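Local coordinates for NAD-dependent epimerase/dehydratase domain-containing protein (Ruegeria pomeroyi DSS-3, PDB 3IUS) that is of uncharacterised function but, as a probable member of the NAD-dependent epimerase/dehydratase family, is likely to bind a nicotinamide adenine dinucleotide cofactor in a Rossmann-type domain, at residues G6-G12 and V64-S70; R30-R36 and A49-P55. All coordinates share one frame; numbering follows the deposited sequence.

Contact 1: G6-G12 and V64-S70; sequences GTLLSFG and VTHLLIS
Backbone hydrogen bonds run in parallel register between L8-F11 and H66-I69. L9 spans the carbonyl of H66 and the amide of L68, and F11 does the same with L68 O and S70 N; the bond from L68 N to L9 O is nearly straight (171° at the hydrogen). At the start of the pair T7 O takes two donors, T65 N at 2.8 Å and H66 N at 3.0 Å, the first in the carbonyl plane and the second tilted from it.

Side-chain polar bonds frame both ends. The hydroxyl of T65 sits between its own backbone N and carbonyl carbon (chi1 60°), which brings OG1 to 2.9 Å from T7 N as acceptor and also to 2.6 Å from H66 ND1, in the plane of the imidazole. At the far end one water joins S10 OG, S70 OG and F11 O, while S10 OG also bonds H13.

Apolar contacts differ between the two faces. Beside H66 and L68, CD1 of L8 reaches across to H66 CB at 3.5 Å. On the face covered by helix 79-90, L9 CB meets V64 CG1 and L67 CD1, both at 3.9 Å. F11 and I69 lie side by side there, I69 CD1 coming obliquely to F11 CD2 at a tight 3.2 Å, and L67 CG meets the ring's edge. Replacing F11 by an alanine would probably open a gap beside I69 and L67 and deprive V80 and L84 of helix 79-90 of their aromatic partner.

G12, with its positive phi, begins a probable GxGxxA turn. The chemistry therefore implies an apolar, ladder-held sheet interior passing into hydroxyls and water at its C-terminal end, consistent with the dinucleotide side of a Rossmann domain.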
loop_
_atom_site.group_PDB
_atom_site.type_symbol
_atom_site.label_atom_id
_atom_site.label_comp_id
_atom_site.label_asym_id
_atom_site.label_seq_id
_atom_site.Cartn_x
_atom_site.Cartn_y
_atom_site.Cartn_z
ATOM N N GLY A 6 -18.976 11.360 5.265
ATOM C CA GLY A 6 -18.118 12.220 6.058
ATOM C C GLY A 6 -17.107 13.007 5.244
ATOM O O GLY A 6 -17.239 13.147 4.027
ATOM N N THR A 7 -16.088 13.512 5.931
ATOM C CA THR A 7 -15.034 14.304 5.310
ATOM C C THR A 7 -13.669 13.670 5.558
ATOM O O THR A 7 -13.214 13.574 6.697
ATOM C CB THR A 7 -15.035 15.743 5.855
ATOM O OG1 THR A 7 -16.274 16.378 5.520
ATOM C CG2 THR A 7 -13.877 16.547 5.273
ATOM N N LEU A 8 -13.016 13.249 4.480
ATOM C CA LEU A 8 -11.742 12.562 4.572
ATOM C C LEU A 8 -10.594 13.461 4.127
ATOM O O LEU A 8 -10.623 14.023 3.033
ATOM C CB LEU A 8 -11.764 11.300 3.705
ATOM C CG LEU A 8 -10.426 10.586 3.486
ATOM C CD1 LEU A 8 -10.025 9.798 4.719
ATOM C CD2 LEU A 8 -10.502 9.673 2.268
ATOM N N LEU A 9 -9.587 13.589 4.985
ATOM C CA LEU A 9 -8.343 14.260 4.628
ATOM C C LEU A 9 -7.272 13.206 4.346
ATOM O O LEU A 9 -6.954 12.376 5.197
ATOM C CB LEU A 9 -7.898 15.212 5.739
ATOM C CG LEU A 9 -6.560 15.943 5.572
ATOM C CD1 LEU A 9 -6.468 16.633 4.216
ATOM C CD2 LEU A 9 -6.359 16.935 6.702
ATOM N N SER A 10 -6.726 13.242 3.137
ATOM C CA SER A 10 -5.817 12.211 2.671
ATOM C C SER A 10 -4.443 12.828 2.409
ATOM O O SER A 10 -4.271 13.594 1.459
ATOM C CB SER A 10 -6.395 11.590 1.395
ATOM O OG SER A 10 -5.489 10.718 0.749
ATOM N N PHE A 11 -3.476 12.514 3.270
ATOM C CA PHE A 11 -2.119 13.044 3.135
ATOM C C PHE A 11 -1.336 12.204 2.143
ATOM O O PHE A 11 -1.253 10.981 2.282
ATOM C CB PHE A 11 -1.392 13.040 4.483
ATOM C CG PHE A 11 -1.971 13.985 5.490
ATOM C CD1 PHE A 11 -1.533 15.300 5.559
ATOM C CD2 PHE A 11 -2.944 13.559 6.376
ATOM C CE1 PHE A 11 -2.064 16.174 6.494
ATOM C CE2 PHE A 11 -3.478 14.422 7.309
ATOM C CZ PHE A 11 -3.043 15.732 7.365
ATOM N N GLY A 12 -0.741 12.857 1.154
ATOM C CA GLY A 12 -0.044 12.140 0.106
ATOM C C GLY A 12 -1.042 11.348 -0.712
ATOM O O GLY A 12 -0.907 10.137 -0.887
ATOM N N VAL A 64 -13.074 17.651 9.551
ATOM C CA VAL A 64 -12.517 16.372 9.112
ATOM C C VAL A 64 -12.936 15.227 10.040
ATOM O O VAL A 64 -12.740 15.304 11.259
ATOM C CB VAL A 64 -10.979 16.418 9.031
ATOM C CG1 VAL A 64 -10.419 15.036 8.709
ATOM C CG2 VAL A 64 -10.525 17.443 8.002
ATOM N N THR A 65 -13.509 14.173 9.457
ATOM C CA THR A 65 -13.983 13.022 10.233
ATOM C C THR A 65 -13.074 11.807 10.057
ATOM O O THR A 65 -12.991 10.939 10.924
ATOM C CB THR A 65 -15.439 12.624 9.850
ATOM O OG1 THR A 65 -15.503 12.289 8.456
ATOM C CG2 THR A 65 -16.403 13.760 10.136
ATOM N N HIS A 66 -12.387 11.753 8.926
ATOM C CA HIS A 66 -11.553 10.613 8.610
ATOM C C HIS A 66 -10.187 11.102 8.149
ATOM O O HIS A 66 -10.094 12.074 7.399
ATOM C CB HIS A 66 -12.205 9.772 7.510
ATOM C CG HIS A 66 -13.481 9.107 7.925
ATOM N ND1 HIS A 66 -14.636 9.811 8.195
ATOM C CD2 HIS A 66 -13.788 7.801 8.104
ATOM C CE1 HIS A 66 -15.595 8.968 8.532
ATOM N NE2 HIS A 66 -15.106 7.742 8.490
ATOM N N LEU A 67 -9.139 10.427 8.614
ATOM C CA LEU A 67 -7.767 10.688 8.178
ATOM C C LEU A 67 -7.178 9.476 7.467
ATOM O O LEU A 67 -7.296 8.350 7.942
ATOM C CB LEU A 67 -6.886 11.019 9.384
ATOM C CG LEU A 67 -6.352 12.430 9.603
ATOM C CD1 LEU A 67 -7.381 13.484 9.240
ATOM C CD2 LEU A 67 -5.862 12.590 11.046
ATOM N N LEU A 68 -6.540 9.710 6.327
ATOM C CA LEU A 68 -5.786 8.660 5.653
ATOM C C LEU A 68 -4.355 9.147 5.420
ATOM O O LEU A 68 -4.139 10.300 5.044
ATOM C CB LEU A 68 -6.451 8.278 4.330
ATOM C CG LEU A 68 -5.713 7.220 3.500
ATOM C CD1 LEU A 68 -5.713 5.863 4.210
ATOM C CD2 LEU A 68 -6.309 7.095 2.101
ATOM N N ILE A 69 -3.381 8.275 5.655
ATOM C CA ILE A 69 -1.972 8.641 5.528
ATOM C C ILE A 69 -1.230 7.717 4.575
ATOM O O ILE A 69 -1.055 6.537 4.870
ATOM C CB ILE A 69 -1.258 8.569 6.887
ATOM C CG1 ILE A 69 -2.060 9.309 7.961
ATOM C CG2 ILE A 69 0.173 9.084 6.775
ATOM C CD1 ILE A 69 -2.050 10.801 7.815
ATOM N N SER A 70 -0.793 8.258 3.440
ATOM C CA SER A 70 -0.015 7.502 2.460
ATOM C C SER A 70 1.447 7.944 2.455
ATOM O O SER A 70 2.255 7.436 1.679
ATOM C CB SER A 70 -0.591 7.692 1.047
ATOM O OG SER A 70 -1.905 7.179 0.927
HETATM O O HOH W 1 -3.451 9.267 1.660
HETATM O O HOH W 2 -2.066 7.162 -1.894
#

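Contact 2: R30-R36 and A49-P55; sequences RIIGTSR and AEPLLWP. With FMT (formic acid), chain D.
R30 holds CG anti to its own amide nitrogen (chi1 177°) and stays extended to NE, while E50 turns CG away from its carbonyl carbon and runs straight beyond; the two chains cross at about a right angle and meet in a salt bridge. The grip is side-on: NE donates to OE1 at 2.8 Å and NH2 to OE2 at 3.0 Å. Both oxygens lie near the guanidinium plane, yet the two planes are 38° apart, OE1 being met from above the carboxylate and OE2 on its syn lone pair. CD1 of I32 lies over the centre of one guanidinium face, and two bonds plus this cover should fix the rotation of the group.

Farther along, I32 CG2 touches L52 CD1 at 3.5 Å, on the same face as the salt bridge. The other face brings I31 CG2 to A49 CB at 3.6 Å. The parallel backbone ladder runs from E50 N on I31 O to W54 N on S35 O, the last bond almost straight at the hydrogen (175°). Beyond it, P55, which follows a cis peptide bond, lays CG over one face of the R36 guanidinium, 3.3 Å from NH1, and a water links T34 OG1 to W54 O.

T34 OG1 also bonds G12 N of the probable glycine-rich turn, and S35 OG donates to a formic acid molecule, probably from the crystallisation liquor, at 2.9 Å from its O1. Strands 30-35 and 49-53, joined through helix 41-46, form the beta-alpha-beta unit that follows the glycine-rich turn in Rossmann folds, where the end of the second strand commonly approaches the adenosine part of the cofactor.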
loop_
_atom_site.group_PDB
_atom_site.type_symbol
_atom_site.label_atom_id
_atom_site.label_comp_id
_atom_site.label_asym_id
_atom_site.label_seq_id
_atom_site.Cartn_x
_atom_site.Cartn_y
_atom_site.Cartn_z
ATOM N N ARG A 30 -16.862 14.029 1.041
ATOM C CA ARG A 30 -15.946 15.103 0.694
ATOM C C ARG A 30 -14.524 14.619 0.955
ATOM O O ARG A 30 -14.212 14.181 2.060
ATOM C CB ARG A 30 -16.228 16.355 1.520
ATOM C CG ARG A 30 -15.245 17.483 1.251
ATOM C CD ARG A 30 -15.396 18.623 2.238
ATOM N NE ARG A 30 -14.442 19.690 1.953
ATOM C CZ ARG A 30 -13.978 20.540 2.861
ATOM N NH1 ARG A 30 -14.381 20.454 4.121
ATOM N NH2 ARG A 30 -13.108 21.475 2.506
ATOM N N ILE A 31 -13.670 14.679 -0.064
ATOM C CA ILE A 31 -12.274 14.277 0.084
ATOM C C ILE A 31 -11.326 15.444 -0.186
ATOM O O ILE A 31 -11.511 16.206 -1.139
ATOM C CB ILE A 31 -11.895 13.096 -0.850
ATOM C CG1 ILE A 31 -12.856 11.918 -0.669
ATOM C CG2 ILE A 31 -10.465 12.648 -0.591
ATOM C CD1 ILE A 31 -14.109 12.033 -1.496
ATOM N N ILE A 32 -10.320 15.572 0.673
ATOM C CA ILE A 32 -9.263 16.563 0.528
ATOM C C ILE A 32 -7.932 15.823 0.422
ATOM O O ILE A 32 -7.570 15.064 1.319
ATOM C CB ILE A 32 -9.217 17.490 1.753
ATOM C CG1 ILE A 32 -10.587 18.127 1.988
ATOM C CG2 ILE A 32 -8.133 18.553 1.597
ATOM C CD1 ILE A 32 -10.733 18.764 3.351
ATOM N N GLY A 33 -7.211 16.021 -0.678
ATOM C CA GLY A 33 -5.972 15.293 -0.890
ATOM C C GLY A 33 -4.768 16.205 -1.011
ATOM O O GLY A 33 -4.820 17.228 -1.698
ATOM N N THR A 34 -3.678 15.838 -0.349
ATOM C CA THR A 34 -2.467 16.647 -0.392
ATOM C C THR A 34 -1.379 16.008 -1.247
ATOM O O THR A 34 -1.338 14.787 -1.431
ATOM C CB THR A 34 -1.887 16.889 1.007
ATOM O OG1 THR A 34 -1.045 15.789 1.374
ATOM C CG2 THR A 34 -3.007 17.047 2.038
ATOM N N SER A 35 -0.501 16.854 -1.768
ATOM C CA SER A 35 0.706 16.404 -2.449
ATOM C C SER A 35 1.790 17.450 -2.255
ATOM O O SER A 35 1.498 18.633 -2.106
ATOM C CB SER A 35 0.446 16.193 -3.937
ATOM O OG SER A 35 1.644 15.833 -4.608
ATOM N N ARG A 36 3.042 17.018 -2.242
ATOM C CA ARG A 36 4.134 17.974 -2.182
ATOM C C ARG A 36 4.560 18.349 -3.594
ATOM O O ARG A 36 5.381 19.238 -3.790
ATOM C CB ARG A 36 5.311 17.424 -1.377
ATOM C CG ARG A 36 6.189 16.422 -2.100
ATOM C CD ARG A 36 7.501 16.268 -1.334
ATOM N NE ARG A 36 7.259 16.248 0.106
ATOM C CZ ARG A 36 8.048 16.821 1.009
ATOM N NH1 ARG A 36 7.737 16.756 2.296
ATOM N NH2 ARG A 36 9.138 17.471 0.631
ATOM N N ALA A 49 -10.991 14.624 -5.317
ATOM C CA ALA A 49 -10.555 15.274 -4.087
ATOM C C ALA A 49 -10.164 16.732 -4.324
ATOM O O ALA A 49 -9.702 17.096 -5.407
ATOM C CB ALA A 49 -9.387 14.507 -3.469
ATOM N N GLU A 50 -10.370 17.564 -3.308
ATOM C CA GLU A 50 -9.880 18.942 -3.307
ATOM C C GLU A 50 -8.370 18.961 -3.073
ATOM O O GLU A 50 -7.905 18.553 -2.008
ATOM C CB GLU A 50 -10.555 19.740 -2.194
ATOM C CG GLU A 50 -12.068 19.750 -2.252
ATOM C CD GLU A 50 -12.688 20.349 -1.004
ATOM O OE1 GLU A 50 -13.906 20.164 -0.795
ATOM O OE2 GLU A 50 -11.955 21.004 -0.234
ATOM N N PRO A 51 -7.601 19.456 -4.059
ATOM C CA PRO A 51 -6.136 19.389 -4.000
ATOM C C PRO A 51 -5.539 20.424 -3.053
ATOM O O PRO A 51 -5.927 21.595 -3.092
ATOM C CB PRO A 51 -5.702 19.712 -5.441
ATOM C CG PRO A 51 -6.972 19.901 -6.237
ATOM C CD PRO A 51 -8.068 20.165 -5.259
ATOM N N LEU A 52 -4.603 19.988 -2.216
ATOM C CA LEU A 52 -3.850 20.885 -1.353
ATOM C C LEU A 52 -2.362 20.670 -1.563
ATOM O O LEU A 52 -1.901 19.532 -1.653
ATOM C CB LEU A 52 -4.182 20.633 0.117
ATOM C CG LEU A 52 -5.488 21.169 0.689
ATOM C CD1 LEU A 52 -5.552 20.849 2.170
ATOM C CD2 LEU A 52 -5.582 22.668 0.457
ATOM N N LEU A 53 -1.610 21.762 -1.631
ATOM C CA LEU A 53 -0.162 21.684 -1.715
ATOM C C LEU A 53 0.425 21.629 -0.308
ATOM O O LEU A 53 0.175 22.516 0.505
ATOM C CB LEU A 53 0.392 22.890 -2.478
ATOM C CG LEU A 53 1.877 22.893 -2.846
ATOM C CD1 LEU A 53 2.239 21.666 -3.672
ATOM C CD2 LEU A 53 2.219 24.172 -3.596
ATOM N N TRP A 54 1.191 20.579 -0.023
ATOM C CA TRP A 54 1.810 20.403 1.291
ATOM C C TRP A 54 3.060 19.522 1.191
ATOM O O TRP A 54 2.997 18.421 0.644
ATOM C CB TRP A 54 0.797 19.808 2.278
ATOM C CG TRP A 54 1.248 19.876 3.702
ATOM C CD1 TRP A 54 1.264 20.979 4.504
ATOM C CD2 TRP A 54 1.754 18.796 4.494
ATOM N NE1 TRP A 54 1.747 20.653 5.746
ATOM C CE2 TRP A 54 2.056 19.319 5.767
ATOM C CE3 TRP A 54 1.985 17.438 4.249
ATOM C CZ2 TRP A 54 2.576 18.532 6.793
ATOM C CZ3 TRP A 54 2.503 16.659 5.270
ATOM C CH2 TRP A 54 2.794 17.208 6.525
ATOM N N PRO A 55 4.205 19.988 1.727
ATOM C CA PRO A 55 4.492 21.202 2.508
ATOM C C PRO A 55 4.033 22.515 1.889
ATOM O O PRO A 55 4.049 22.694 0.672
ATOM C CB PRO A 55 6.022 21.194 2.606
ATOM C CG PRO A 55 6.380 19.768 2.548
ATOM C CD PRO A 55 5.405 19.143 1.595
HETATM C C FMT D . 0.288 12.855 -4.796
HETATM O O1 FMT D . 1.239 13.089 -5.543
HETATM O O2 FMT D . 0.357 12.819 -3.567
HETATM O O HOH W 3 1.700 15.946 0.561
#

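Overall arrangement
From the N terminus the chain runs up strand 7-11, through helix 15-24 and into strand 30-35. Helix 41-46 then leads to strand 49-53, where contact 2 closes a short loop of 12 residues. The chain next crosses to strand 66-69, on the far flank of strand 7-11, and contact 1 closes a loop of 51 residues with contact 2 nested wholly inside it. Strands 7-11 and 30-35 are neighbours, bonded probably through S10 N to I32 O and L8 O to I32 N, so the contacts merge into one parallel sheet in the order 49-53, 30-35, 7-11, 66-69. This is the Rossmann order, and strand 97-103 continues it beyond 66-69.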